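Local coordinates for protein SUMO-1 cysteine protease S273R (African swine fever virus pig/Kenya/KEN-50/1950, PDB 6LJ9) that acts as a cysteine protease that probably matures the viral pp220 and pp62 polyproteins into core-shell proteins and blunts host innate immune signalling, at residues R177-S182 and I211-K216; P79-N84 and H268-A273; E5-S10 and Y239-L244; E16-K21 and E73-A78. All coordinates share one frame; numbering follows the deposited sequence.

Contact 1. Residues R177-S182 and I211-K216; sequences RGDCWS and IHHTVK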
loop_
_atom_site.group_PDB
_atom_site.type_symbol
_atom_site.label_atom_id
_atom_site.label_comp_id
_atom_site.label_asym_id
_atom_site.label_seq_id
_atom_site.Cartn_x
_atom_site.Cartn_y
_atom_site.Cartn_z
ATOM N N ARG B 177 -0.870 8.883 -6.441
ATOM C CA ARG B 177 -0.400 8.824 -5.062
ATOM C C ARG B 177 0.192 10.144 -4.586
ATOM O O ARG B 177 0.029 10.507 -3.417
ATOM C CB ARG B 177 0.647 7.715 -4.907
ATOM C CG ARG B 177 0.124 6.308 -5.142
ATOM C CD ARG B 177 1.270 5.317 -5.269
ATOM N NE ARG B 177 2.128 5.633 -6.408
ATOM C CZ ARG B 177 3.126 4.864 -6.828
ATOM N NH1 ARG B 177 3.394 3.725 -6.204
ATOM N NH2 ARG B 177 3.856 5.230 -7.873
ATOM N N GLY B 178 0.881 10.874 -5.460
ATOM C CA GLY B 178 1.607 12.058 -5.061
ATOM C C GLY B 178 0.793 13.331 -5.186
ATOM O O GLY B 178 -0.390 13.327 -5.535
ATOM N N ASP B 179 1.462 14.449 -4.897
ATOM C CA ASP B 179 0.794 15.741 -4.969
ATOM C C ASP B 179 0.565 16.179 -6.407
ATOM O O ASP B 179 -0.335 16.989 -6.657
ATOM C CB ASP B 179 1.598 16.802 -4.214
ATOM C CG ASP B 179 0.759 18.021 -3.849
ATOM O OD1 ASP B 179 -0.364 17.844 -3.332
ATOM O OD2 ASP B 179 1.226 19.158 -4.072
ATOM N N CYS B 180 1.349 15.659 -7.348
ATOM C CA CYS B 180 1.154 15.881 -8.777
ATOM C C CYS B 180 0.882 14.531 -9.425
ATOM O O CYS B 180 1.791 13.702 -9.547
ATOM C CB CYS B 180 2.372 16.550 -9.407
ATOM S SG CYS B 180 2.445 16.397 -11.203
ATOM N N TRP B 181 -0.364 14.309 -9.826
ATOM C CA TRP B 181 -0.728 13.077 -10.505
ATOM C C TRP B 181 -0.227 13.107 -11.942
ATOM O O TRP B 181 -0.192 14.157 -12.589
ATOM C CB TRP B 181 -2.244 12.873 -10.477
ATOM C CG TRP B 181 -2.806 12.744 -9.088
ATOM C CD1 TRP B 181 -2.114 12.802 -7.914
ATOM C CD2 TRP B 181 -4.179 12.531 -8.732
ATOM N NE1 TRP B 181 -2.968 12.643 -6.851
ATOM C CE2 TRP B 181 -4.241 12.474 -7.325
ATOM C CE3 TRP B 181 -5.360 12.384 -9.465
ATOM C CZ2 TRP B 181 -5.437 12.275 -6.638
ATOM C CZ3 TRP B 181 -6.548 12.186 -8.780
ATOM C CH2 TRP B 181 -6.576 12.133 -7.381
ATOM N N SER B 182 0.174 11.942 -12.438
ATOM C CA SER B 182 0.771 11.839 -13.760
ATOM C C SER B 182 0.144 10.691 -14.534
ATOM O O SER B 182 -0.097 9.612 -13.983
ATOM C CB SER B 182 2.288 11.639 -13.670
ATOM O OG SER B 182 2.607 10.488 -12.906
ATOM N N ILE B 211 -11.054 16.076 -9.408
ATOM C CA ILE B 211 -10.806 15.697 -8.022
ATOM C C ILE B 211 -9.395 16.032 -7.564
ATOM O O ILE B 211 -9.067 15.796 -6.397
ATOM C CB ILE B 211 -11.098 14.201 -7.785
ATOM C CG1 ILE B 211 -10.118 13.335 -8.576
ATOM C CG2 ILE B 211 -12.530 13.865 -8.171
ATOM C CD1 ILE B 211 -10.277 11.855 -8.314
ATOM N N HIS B 212 -8.548 16.566 -8.442
ATOM C CA HIS B 212 -7.199 16.961 -8.062
ATOM C C HIS B 212 -6.795 18.185 -8.869
ATOM O O HIS B 212 -7.355 18.466 -9.931
ATOM C CB HIS B 212 -6.188 15.824 -8.270
ATOM C CG HIS B 212 -4.885 16.038 -7.563
ATOM N ND1 HIS B 212 -4.799 16.222 -6.200
ATOM C CD2 HIS B 212 -3.615 16.097 -8.031
ATOM C CE1 HIS B 212 -3.533 16.385 -5.858
ATOM N NE2 HIS B 212 -2.794 16.312 -6.951
ATOM N N HIS B 213 -5.801 18.905 -8.353
ATOM C CA HIS B 213 -5.413 20.190 -8.916
ATOM C C HIS B 213 -4.228 20.112 -9.869
ATOM O O HIS B 213 -4.085 20.995 -10.722
ATOM C CB HIS B 213 -5.092 21.175 -7.786
ATOM C CG HIS B 213 -4.117 20.648 -6.780
ATOM N ND1 HIS B 213 -2.768 20.533 -7.041
ATOM C CD2 HIS B 213 -4.294 20.206 -5.512
ATOM C CE1 HIS B 213 -2.156 20.044 -5.977
ATOM N NE2 HIS B 213 -3.059 19.837 -5.036
ATOM N N THR B 214 -3.384 19.087 -9.759
ATOM C CA THR B 214 -2.188 18.967 -10.588
ATOM C C THR B 214 -2.185 17.600 -11.258
ATOM O O THR B 214 -1.962 16.581 -10.595
ATOM C CB THR B 214 -0.920 19.164 -9.758
ATOM O OG1 THR B 214 -1.049 20.349 -8.965
ATOM C CG2 THR B 214 0.291 19.301 -10.669
ATOM N N VAL B 215 -2.433 17.579 -12.565
ATOM C CA VAL B 215 -2.430 16.352 -13.353
ATOM C C VAL B 215 -1.586 16.595 -14.597
ATOM O O VAL B 215 -1.869 17.517 -15.372
ATOM C CB VAL B 215 -3.850 15.906 -13.743
ATOM C CG1 VAL B 215 -3.808 14.537 -14.403
ATOM C CG2 VAL B 215 -4.764 15.889 -12.526
ATOM N N LYS B 216 -0.559 15.772 -14.789
ATOM C CA LYS B 216 0.329 15.869 -15.939
ATOM C C LYS B 216 0.135 14.672 -16.860
ATOM O O LYS B 216 -0.080 13.547 -16.397
ATOM C CB LYS B 216 1.798 15.932 -15.508
ATOM C CG LYS B 216 2.211 17.191 -14.769
ATOM C CD LYS B 216 3.707 17.164 -14.486
ATOM C CE LYS B 216 4.158 18.372 -13.683
ATOM N NZ LYS B 216 5.612 18.303 -13.362
#
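Trp181 and His212 lie flat on each other: the imidazole covers the five-membered ring of the indole, centroids 3.8 Å apart and planes only 10° from parallel. His212 CG, anti to the backbone N (chi1 -164°), is thereby brought over the indole. His212 CB lies over the six-membered ring as a CH-pi contact, 3.6 Å from the centroid. Ile211 CD1 meets the edge of the indole, in its plane.

His212 NE2 donates to Asp179 O at 2.6 Å, the oxygen near the imidazole plane but the donor well above the carbonyl plane. Trp181 then bonds through N to Thr214 O and through O to Lys216 N (2.8 Å), so one residue pairs with both sides of Val215.

Among the remaining contacts, Cys180 SG rests 3.6 Å from Lys216 CD. Asp179 OD2 turns to Tyr249 of the second subunit.

Parallel pairing of 181-186 with 215-220, joined through helix 195-208, is a beta-alpha-beta crossover at the border of the mixed sheet in the Ulp1-type catalytic domain.

Contact 2. Residues P79-N84 and H268-A273; sequences PGPRNN and HLFRIA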
loop_
_atom_site.group_PDB
_atom_site.type_symbol
_atom_site.label_atom_id
_atom_site.label_comp_id
_atom_site.label_asym_id
_atom_site.label_seq_id
_atom_site.Cartn_x
_atom_site.Cartn_y
_atom_site.Cartn_z
ATOM N N PRO B 79 2.097 -18.592 -15.801
ATOM C CA PRO B 79 2.967 -19.280 -16.760
ATOM C C PRO B 79 3.334 -18.367 -17.917
ATOM O O PRO B 79 2.553 -17.509 -18.334
ATOM C CB PRO B 79 2.109 -20.459 -17.231
ATOM C CG PRO B 79 0.707 -19.962 -17.087
ATOM C CD PRO B 79 0.709 -19.083 -15.862
ATOM N N GLY B 80 4.544 -18.559 -18.435
ATOM C CA GLY B 80 5.028 -17.755 -19.531
ATOM C C GLY B 80 6.481 -18.018 -19.872
ATOM O O GLY B 80 7.174 -18.793 -19.204
ATOM N N PRO B 81 6.970 -17.367 -20.932
ATOM C CA PRO B 81 8.370 -17.552 -21.338
ATOM C C PRO B 81 9.349 -17.031 -20.298
ATOM O O PRO B 81 9.827 -15.896 -20.393
ATOM C CB PRO B 81 8.461 -16.758 -22.648
ATOM C CG PRO B 81 7.362 -15.750 -22.559
ATOM C CD PRO B 81 6.255 -16.415 -21.799
ATOM N N ARG B 82 9.656 -17.862 -19.300
ATOM C CA ARG B 82 10.525 -17.435 -18.210
ATOM C C ARG B 82 11.998 -17.497 -18.597
ATOM O O ARG B 82 12.770 -16.597 -18.251
ATOM C CB ARG B 82 10.263 -18.292 -16.971
ATOM C CG ARG B 82 11.226 -18.043 -15.822
ATOM C CD ARG B 82 11.137 -19.150 -14.784
ATOM N NE ARG B 82 12.217 -19.067 -13.806
ATOM C CZ ARG B 82 12.096 -18.517 -12.603
ATOM N NH1 ARG B 82 10.935 -18.000 -12.220
ATOM N NH2 ARG B 82 13.135 -18.485 -11.779
ATOM N N ASN B 83 12.408 -18.547 -19.312
ATOM C CA ASN B 83 13.814 -18.760 -19.643
ATOM C C ASN B 83 14.056 -18.810 -21.147
ATOM O O ASN B 83 15.039 -19.407 -21.598
ATOM C CB ASN B 83 14.333 -20.032 -18.976
ATOM C CG ASN B 83 14.610 -19.836 -17.500
ATOM O OD1 ASN B 83 15.328 -18.915 -17.110
ATOM N ND2 ASN B 83 14.032 -20.695 -16.668
ATOM N N ASN B 84 13.173 -18.203 -21.931
ATOM C CA ASN B 84 13.397 -17.998 -23.352
ATOM C C ASN B 84 12.930 -16.593 -23.700
ATOM O O ASN B 84 12.316 -15.902 -22.884
ATOM C CB ASN B 84 12.680 -19.055 -24.206
ATOM C CG ASN B 84 11.175 -19.027 -24.029
ATOM O OD1 ASN B 84 10.473 -18.281 -24.713
ATOM N ND2 ASN B 84 10.668 -19.852 -23.119
ATOM N N HIS B 268 11.537 -13.063 -12.868
ATOM C CA HIS B 268 10.705 -12.459 -11.835
ATOM C C HIS B 268 9.222 -12.503 -12.172
ATOM O O HIS B 268 8.391 -12.312 -11.276
ATOM C CB HIS B 268 11.114 -11.000 -11.601
ATOM C CG HIS B 268 12.475 -10.838 -10.996
ATOM N ND1 HIS B 268 12.735 -9.934 -9.989
ATOM C CD2 HIS B 268 13.650 -11.454 -11.262
ATOM C CE1 HIS B 268 14.011 -10.005 -9.656
ATOM N NE2 HIS B 268 14.589 -10.919 -10.414
ATOM N N LEU B 269 8.872 -12.752 -13.433
ATOM C CA LEU B 269 7.488 -12.672 -13.885
ATOM C C LEU B 269 6.788 -14.026 -13.874
ATOM O O LEU B 269 5.671 -14.146 -13.360
ATOM C CB LEU B 269 7.433 -12.075 -15.295
ATOM C CG LEU B 269 7.716 -10.581 -15.449
ATOM C CD1 LEU B 269 7.843 -10.204 -16.918
ATOM C CD2 LEU B 269 6.619 -9.771 -14.782
ATOM N N PHE B 270 7.424 -15.048 -14.436
ATOM C CA PHE B 270 6.755 -16.304 -14.730
ATOM C C PHE B 270 7.327 -17.441 -13.899
ATOM O O PHE B 270 8.451 -17.373 -13.391
ATOM C CB PHE B 270 6.865 -16.647 -16.220
ATOM C CG PHE B 270 6.482 -15.517 -17.128
ATOM C CD1 PHE B 270 5.178 -15.051 -17.163
ATOM C CD2 PHE B 270 7.426 -14.919 -17.947
ATOM C CE1 PHE B 270 4.821 -14.009 -17.998
ATOM C CE2 PHE B 270 7.075 -13.877 -18.785
ATOM C CZ PHE B 270 5.771 -13.422 -18.810
ATOM N N ARG B 271 6.526 -18.494 -13.770
ATOM C CA ARG B 271 6.936 -19.721 -13.111
ATOM C C ARG B 271 7.610 -20.653 -14.112
ATOM O O ARG B 271 7.590 -20.434 -15.324
ATOM C CB ARG B 271 5.733 -20.411 -12.463
ATOM C CG ARG B 271 4.644 -20.829 -13.442
ATOM C CD ARG B 271 3.667 -21.806 -12.800
ATOM N NE ARG B 271 2.623 -22.231 -13.728
ATOM C CZ ARG B 271 1.375 -21.774 -13.712
ATOM N NH1 ARG B 271 1.007 -20.874 -12.808
ATOM N NH2 ARG B 271 0.493 -22.219 -14.596
ATOM N N ILE B 272 8.218 -21.713 -13.584
ATOM C CA ILE B 272 8.917 -22.700 -14.404
ATOM C C ILE B 272 7.876 -23.708 -14.885
ATOM O O ILE B 272 7.517 -24.640 -14.165
ATOM C CB ILE B 272 10.052 -23.378 -13.633
ATOM C CG1 ILE B 272 10.957 -22.323 -12.997
ATOM C CG2 ILE B 272 10.859 -24.275 -14.557
ATOM C CD1 ILE B 272 11.911 -22.876 -11.966
ATOM N N ALA B 273 7.380 -23.515 -16.103
ATOM C CA ALA B 273 6.359 -24.394 -16.659
ATOM C C ALA B 273 6.458 -24.458 -18.180
ATOM O O ALA B 273 5.480 -24.759 -18.863
ATOM C CB ALA B 273 4.973 -23.928 -16.238
#
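Pro79 and Phe270 approach to 5.2 Å between CA atoms, where a short, weakly bonded parallel pairing brings 78-79 beside 270-271 before residues 79-84 turn away through an inverse gamma turn centred on Pro81. Gly80, with no side chain, lays its CA over one face of the Phe270 ring, 3.8 Å from the centroid. Pro81 CD adds a second CH-pi contact over that face, at 4.3 Å, while Leu269 CB occupies the opposite face, so the phenyl is sandwiched.

Arg82 supplies the polar link. Its CG is anti to the backbone N (chi1 173°) and the chain stays extended to NE; NH1 then donates to Phe270 O at 2.8 Å, nearly along the C=O axis and within the guanidinium plane. Ile272 CG1 comes over a face of this group, 3.6 Å from Arg82 NE, and Arg82 NH2 continues to Pro11 O. Arg271 lies beside Pro79, pointing the same way, with the proline ring over its guanidinium face and Pro79 CG 3.4 Å from Arg271 NH2.

Pro81 stands about 11 Å from the probable nucleophile Cys232, side chain to side chain. The loop that leads from 78-79 into helix 90-103 thus packs on the C-terminal residues that follow helix 259-269.

Contact 3. Residues E5-S10 and Y239-L244; sequences EKITSS and YIRARL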
loop_
_atom_site.group_PDB
_atom_site.type_symbol
_atom_site.label_atom_id
_atom_site.label_comp_id
_atom_site.label_asym_id
_atom_site.label_seq_id
_atom_site.Cartn_x
_atom_site.Cartn_y
_atom_site.Cartn_z
ATOM N N GLU B 5 17.568 -4.803 -8.828
ATOM C CA GLU B 5 17.667 -4.879 -7.376
ATOM C C GLU B 5 16.767 -3.864 -6.681
ATOM O O GLU B 5 16.416 -4.064 -5.514
ATOM C CB GLU B 5 19.114 -4.663 -6.929
ATOM C CG GLU B 5 20.104 -5.696 -7.440
ATOM C CD GLU B 5 21.505 -5.460 -6.909
ATOM O OE1 GLU B 5 21.674 -4.569 -6.048
ATOM O OE2 GLU B 5 22.438 -6.162 -7.350
ATOM N N LYS B 6 16.391 -2.786 -7.371
ATOM C CA LYS B 6 15.569 -1.751 -6.749
ATOM C C LYS B 6 14.184 -2.281 -6.392
ATOM O O LYS B 6 13.719 -2.114 -5.258
ATOM C CB LYS B 6 15.450 -0.541 -7.676
ATOM C CG LYS B 6 16.544 0.499 -7.512
ATOM C CD LYS B 6 16.216 1.747 -8.320
ATOM C CE LYS B 6 17.130 2.904 -7.955
ATOM N NZ LYS B 6 16.732 4.156 -8.656
ATOM N N ILE B 7 13.509 -2.917 -7.349
ATOM C CA ILE B 7 12.133 -3.364 -7.157
ATOM C C ILE B 7 12.099 -4.528 -6.174
ATOM O O ILE B 7 13.142 -5.080 -5.808
ATOM C CB ILE B 7 11.476 -3.743 -8.498
ATOM C CG1 ILE B 7 12.130 -4.993 -9.090
ATOM C CG2 ILE B 7 11.559 -2.578 -9.476
ATOM C CD1 ILE B 7 11.567 -5.391 -10.439
ATOM N N THR B 8 10.895 -4.911 -5.748
ATOM C CA THR B 8 10.713 -5.837 -4.638
ATOM C C THR B 8 10.478 -7.279 -5.079
ATOM O O THR B 8 10.196 -8.133 -4.231
ATOM C CB THR B 8 9.548 -5.372 -3.759
ATOM O OG1 THR B 8 8.337 -5.373 -4.524
ATOM C CG2 THR B 8 9.806 -3.967 -3.234
ATOM N N SER B 9 10.589 -7.574 -6.370
ATOM C CA SER B 9 10.363 -8.926 -6.857
ATOM C C SER B 9 11.638 -9.761 -6.762
ATOM O O SER B 9 12.719 -9.265 -6.437
ATOM C CB SER B 9 9.850 -8.903 -8.294
ATOM O OG SER B 9 10.751 -8.217 -9.142
ATOM N N SER B 10 11.498 -11.047 -7.062
ATOM C CA SER B 10 12.588 -12.000 -6.933
ATOM C C SER B 10 12.390 -13.092 -7.969
ATOM O O SER B 10 11.290 -13.248 -8.513
ATOM C CB SER B 10 12.644 -12.595 -5.519
ATOM O OG SER B 10 11.603 -13.536 -5.317
ATOM N N TYR B 239 8.153 -1.541 -16.249
ATOM C CA TYR B 239 7.840 -0.141 -15.979
ATOM C C TYR B 239 6.728 -0.025 -14.945
ATOM O O TYR B 239 6.830 0.755 -13.991
ATOM C CB TYR B 239 7.449 0.570 -17.276
ATOM C CG TYR B 239 7.158 2.045 -17.106
ATOM C CD1 TYR B 239 8.188 2.976 -17.083
ATOM C CD2 TYR B 239 5.854 2.509 -16.978
ATOM C CE1 TYR B 239 7.930 4.325 -16.932
ATOM C CE2 TYR B 239 5.585 3.857 -16.827
ATOM C CZ TYR B 239 6.628 4.761 -16.805
ATOM O OH TYR B 239 6.369 6.103 -16.654
ATOM N N ILE B 240 5.659 -0.806 -15.115
ATOM C CA ILE B 240 4.550 -0.770 -14.164
ATOM C C ILE B 240 5.017 -1.215 -12.784
ATOM O O ILE B 240 4.677 -0.598 -11.767
ATOM C CB ILE B 240 3.381 -1.633 -14.672
ATOM C CG1 ILE B 240 2.801 -1.042 -15.961
ATOM C CG2 ILE B 240 2.312 -1.769 -13.596
ATOM C CD1 ILE B 240 1.639 -1.830 -16.533
ATOM N N ARG B 241 5.811 -2.285 -12.727
ATOM C CA ARG B 241 6.273 -2.792 -11.438
ATOM C C ARG B 241 7.219 -1.808 -10.760
ATOM O O ARG B 241 7.148 -1.609 -9.540
ATOM C CB ARG B 241 6.948 -4.151 -11.615
ATOM C CG ARG B 241 7.434 -4.773 -10.316
ATOM C CD ARG B 241 6.305 -4.876 -9.304
ATOM N NE ARG B 241 6.749 -5.439 -8.033
ATOM C CZ ARG B 241 6.644 -6.723 -7.707
ATOM N NH1 ARG B 241 6.105 -7.584 -8.560
ATOM N NH2 ARG B 241 7.075 -7.146 -6.526
ATOM N N ALA B 242 8.112 -1.181 -11.531
ATOM C CA ALA B 242 9.028 -0.205 -10.951
ATOM C C ALA B 242 8.278 1.013 -10.422
ATOM O O ALA B 242 8.605 1.529 -9.347
ATOM C CB ALA B 242 10.075 0.214 -11.981
ATOM N N ARG B 243 7.273 1.488 -11.163
ATOM C CA ARG B 243 6.477 2.613 -10.680
ATOM C C ARG B 243 5.675 2.225 -9.444
ATOM O O ARG B 243 5.469 3.049 -8.544
ATOM C CB ARG B 243 5.544 3.117 -11.782
ATOM C CG ARG B 243 6.252 3.607 -13.036
ATOM C CD ARG B 243 6.932 4.950 -12.829
ATOM N NE ARG B 243 5.970 6.025 -12.605
ATOM C CZ ARG B 243 5.739 6.588 -11.424
ATOM N NH1 ARG B 243 6.407 6.181 -10.354
ATOM N NH2 ARG B 243 4.845 7.560 -11.313
ATOM N N LEU B 244 5.213 0.971 -9.385
ATOM C CA LEU B 244 4.504 0.496 -8.201
ATOM C C LEU B 244 5.417 0.477 -6.984
ATOM O O LEU B 244 4.986 0.801 -5.870
ATOM C CB LEU B 244 3.922 -0.894 -8.459
ATOM C CG LEU B 244 2.642 -0.971 -9.293
ATOM C CD1 LEU B 244 2.263 -2.421 -9.560
ATOM C CD2 LEU B 244 1.504 -0.241 -8.596
#
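Arg241 meets Thr8 through one nearly linear bond: NH2 donates to OG1 at 3.0 Å, with an N-H...O angle of 175° and the oxygen in the guanidinium plane. The two side chains cross at about a right angle, and the hydroxyl comes in at the edge of the flat group. Glu16 OE1 meets the same NH2 in a salt bridge. Ser9 uses another surface of the guanidinium, placing CB over a face toward the rim, 3.7 Å from Arg241 NH2, and Trp100 of helix 90-103 makes a cation-pi contact with the same arginine.

Beside this polar end is a small apolar patch. Ile7 CG2 touches Ala242 CA at 3.8 Å and Ala242 CB at 4.0 Å, while Ile7 CD1 reaches the aliphatic part of Arg241, 4.2 Å from its CG. Arg241 leaves helix 232-244 with CG anti to the backbone N, and the bend at chi2 (55°) turns CD away from an extended course.

Further out, the residues just after helix 3-6 are themselves held: Thr8 N bonds to Asp245 OD2, and Ser9 OG pairs with His268 ND1.

A buried arginine is thus met by a hydroxyl, a carboxylate and an indole. This surrounding would be expected to stabilise its positive charge, and the hydroxyl bond, the carboxylate and the face contact together probably restrict rotation of the guanidinium as it ties the N-terminal residues to the helix.

Contact 4. Residues E16-K21 and E73-A78; sequences EHITNK and ETRFKA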
loop_
_atom_site.group_PDB
_atom_site.type_symbol
_atom_site.label_atom_id
_atom_site.label_comp_id
_atom_site.label_asym_id
_atom_site.label_seq_id
_atom_site.Cartn_x
_atom_site.Cartn_y
_atom_site.Cartn_z
ATOM N N GLU B 16 3.717 -13.631 -5.259
ATOM C CA GLU B 16 4.369 -12.555 -4.518
ATOM C C GLU B 16 3.784 -12.396 -3.118
ATOM O O GLU B 16 4.513 -12.084 -2.170
ATOM C CB GLU B 16 4.260 -11.245 -5.298
ATOM C CG GLU B 16 4.799 -11.316 -6.717
ATOM C CD GLU B 16 6.077 -10.520 -6.900
ATOM O OE1 GLU B 16 6.441 -9.757 -5.981
ATOM O OE2 GLU B 16 6.716 -10.656 -7.965
ATOM N N HIS B 17 2.476 -12.601 -2.970
ATOM C CA HIS B 17 1.823 -12.455 -1.675
ATOM C C HIS B 17 2.030 -13.657 -0.762
ATOM O O HIS B 17 1.564 -13.626 0.384
ATOM C CB HIS B 17 0.322 -12.210 -1.859
ATOM C CG HIS B 17 -0.384 -13.303 -2.598
ATOM N ND1 HIS B 17 -0.375 -13.400 -3.973
ATOM C CD2 HIS B 17 -1.130 -14.343 -2.154
ATOM C CE1 HIS B 17 -1.081 -14.453 -4.344
ATOM N NE2 HIS B 17 -1.550 -15.043 -3.260
ATOM N N ILE B 18 2.701 -14.704 -1.230
ATOM C CA ILE B 18 2.947 -15.884 -0.409
ATOM C C ILE B 18 4.086 -15.582 0.557
ATOM O O ILE B 18 5.186 -15.203 0.137
ATOM C CB ILE B 18 3.267 -17.108 -1.278
ATOM C CG1 ILE B 18 2.063 -17.472 -2.148
ATOM C CG2 ILE B 18 3.681 -18.286 -0.409
ATOM C CD1 ILE B 18 0.781 -17.664 -1.370
ATOM N N THR B 19 3.825 -15.754 1.854
ATOM C CA THR B 19 4.819 -15.436 2.873
ATOM C C THR B 19 5.827 -16.566 3.068
ATOM O O THR B 19 6.964 -16.310 3.480
ATOM C CB THR B 19 4.117 -15.113 4.197
ATOM O OG1 THR B 19 3.136 -14.092 3.979
ATOM C CG2 THR B 19 5.112 -14.625 5.243
ATOM N N ASN B 20 5.438 -17.808 2.763
ATOM C CA ASN B 20 6.331 -18.947 2.973
ATOM C C ASN B 20 7.628 -18.790 2.188
ATOM O O ASN B 20 8.721 -18.998 2.729
ATOM C CB ASN B 20 5.624 -20.246 2.587
ATOM C CG ASN B 20 4.746 -20.783 3.699
ATOM O OD1 ASN B 20 5.051 -20.618 4.879
ATOM N ND2 ASN B 20 3.651 -21.433 3.326
ATOM N N LYS B 21 7.522 -18.449 0.902
ATOM C CA LYS B 21 8.663 -18.175 0.030
ATOM C C LYS B 21 9.519 -19.412 -0.239
ATOM O O LYS B 21 9.986 -19.605 -1.366
ATOM C CB LYS B 21 9.533 -17.053 0.608
ATOM C CG LYS B 21 8.840 -15.702 0.702
ATOM C CD LYS B 21 9.785 -14.632 1.236
ATOM C CE LYS B 21 9.132 -13.259 1.228
ATOM N NZ LYS B 21 10.066 -12.189 1.682
ATOM N N GLU B 73 -2.939 -21.408 -9.790
ATOM C CA GLU B 73 -3.499 -20.078 -10.006
ATOM C C GLU B 73 -3.368 -19.182 -8.781
ATOM O O GLU B 73 -3.346 -17.955 -8.922
ATOM C CB GLU B 73 -4.971 -20.176 -10.409
ATOM C CG GLU B 73 -5.225 -20.930 -11.703
ATOM C CD GLU B 73 -6.636 -20.730 -12.224
ATOM O OE1 GLU B 73 -6.814 -19.929 -13.167
ATOM O OE2 GLU B 73 -7.567 -21.364 -11.686
ATOM N N THR B 74 -3.282 -19.760 -7.581
ATOM C CA THR B 74 -3.319 -18.976 -6.355
ATOM C C THR B 74 -1.987 -18.885 -5.624
ATOM O O THR B 74 -1.782 -17.922 -4.880
ATOM C CB THR B 74 -4.365 -19.547 -5.386
ATOM O OG1 THR B 74 -4.026 -20.899 -5.054
ATOM C CG2 THR B 74 -5.749 -19.516 -6.017
ATOM N N ARG B 75 -1.084 -19.848 -5.810
ATOM C CA ARG B 75 0.171 -19.867 -5.073
ATOM C C ARG B 75 1.407 -19.829 -5.961
ATOM O O ARG B 75 2.525 -19.860 -5.436
ATOM C CB ARG B 75 0.234 -21.103 -4.165
ATOM C CG ARG B 75 -0.853 -21.142 -3.104
ATOM C CD ARG B 75 -0.621 -22.273 -2.117
ATOM N NE ARG B 75 0.625 -22.104 -1.375
ATOM C CZ ARG B 75 0.714 -21.510 -0.189
ATOM N NH1 ARG B 75 -0.372 -21.027 0.397
ATOM N NH2 ARG B 75 1.891 -21.402 0.413
ATOM N N PHE B 76 1.245 -19.764 -7.279
ATOM C CA PHE B 76 2.366 -19.661 -8.198
ATOM C C PHE B 76 2.194 -18.438 -9.087
ATOM O O PHE B 76 1.094 -17.899 -9.236
ATOM C CB PHE B 76 2.496 -20.916 -9.073
ATOM C CG PHE B 76 3.006 -22.121 -8.338
ATOM C CD1 PHE B 76 2.140 -22.931 -7.622
ATOM C CD2 PHE B 76 4.351 -22.453 -8.373
ATOM C CE1 PHE B 76 2.604 -24.044 -6.948
ATOM C CE2 PHE B 76 4.822 -23.565 -7.703
ATOM C CZ PHE B 76 3.947 -24.362 -6.989
ATOM N N LYS B 77 3.303 -18.001 -9.678
ATOM C CA LYS B 77 3.240 -16.934 -10.659
ATOM C C LYS B 77 2.638 -17.460 -11.962
ATOM O O LYS B 77 2.491 -18.667 -12.172
ATOM C CB LYS B 77 4.628 -16.341 -10.899
ATOM C CG LYS B 77 5.175 -15.558 -9.714
ATOM C CD LYS B 77 6.579 -15.043 -9.982
ATOM C CE LYS B 77 7.065 -14.154 -8.846
ATOM N NZ LYS B 77 8.494 -13.761 -9.010
ATOM N N ALA B 78 2.282 -16.530 -12.843
ATOM C CA ALA B 78 1.639 -16.899 -14.091
ATOM C C ALA B 78 2.607 -17.671 -14.987
ATOM O O ALA B 78 3.819 -17.449 -14.943
ATOM C CB ALA B 78 1.137 -15.657 -14.821
#
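Lys77 NZ is gripped from several sides: it hydrogen-bonds to the carbonyl oxygens His268 O and Ser12 O, and across the contact it forms a long salt bridge to Glu16 OE2 at 3.7 Å. The lysine chain is extended beyond CG, which carries the ammonium to these acceptors, whereas Glu16 bends at chi2 (-110°) and crosses it obliquely. Because its other oxygen is taken by Arg241, the glutamate lies between two basic side chains, which would probably keep it ionised.

Ile18 packs its methyl groups on the guanidinium of Arg75. The two side chains cross at about a right angle, and CD1 of the isoleucine stands over the centre of the guanidinium, 4.0 Å from Arg75 CZ. The second branch, Ile18 CG2, approaches Arg75 NH2 at 3.7 Å. A turn at chi3 (63°) puts NE of Arg75 in place, and this atom donates to Cys24 O.

His17 adds a weak hydrogen bond, NE2 to Thr74 O at 3.3 Å, with the oxygen near the ring plane but a bent N-H...O angle of 124°.

The loop containing 16-21 is closed by the Cys14-Cys24 disulfide, and the arrangement fastens that cross-linked loop against the C-terminal part of helix 68-75 in the helical N-terminal region of the protein.

Overall arrangement
Along the chain contact 4 closes first, wholly among N-terminal residues, while contact 1 is nested inside the long loops closed by contacts 2 and 3, which cross each other. Contacts 2, 3 and 4 form a connected group, their centres 14 to 17 Å apart: His268 joins 2 to 3 through Ser9, Lys77 and Ala78 join 4 to 2, and Glu16 joins 4 to 3. Contact 1 stands at the far border of the five-stranded sheet, 36 Å from contact 2 between centres, yet touches contact 3 where Arg177 bonds to Arg243 at the end of helix 232-244. N-terminal helices, C-terminal tail and catalytic domain are thereby knitted together.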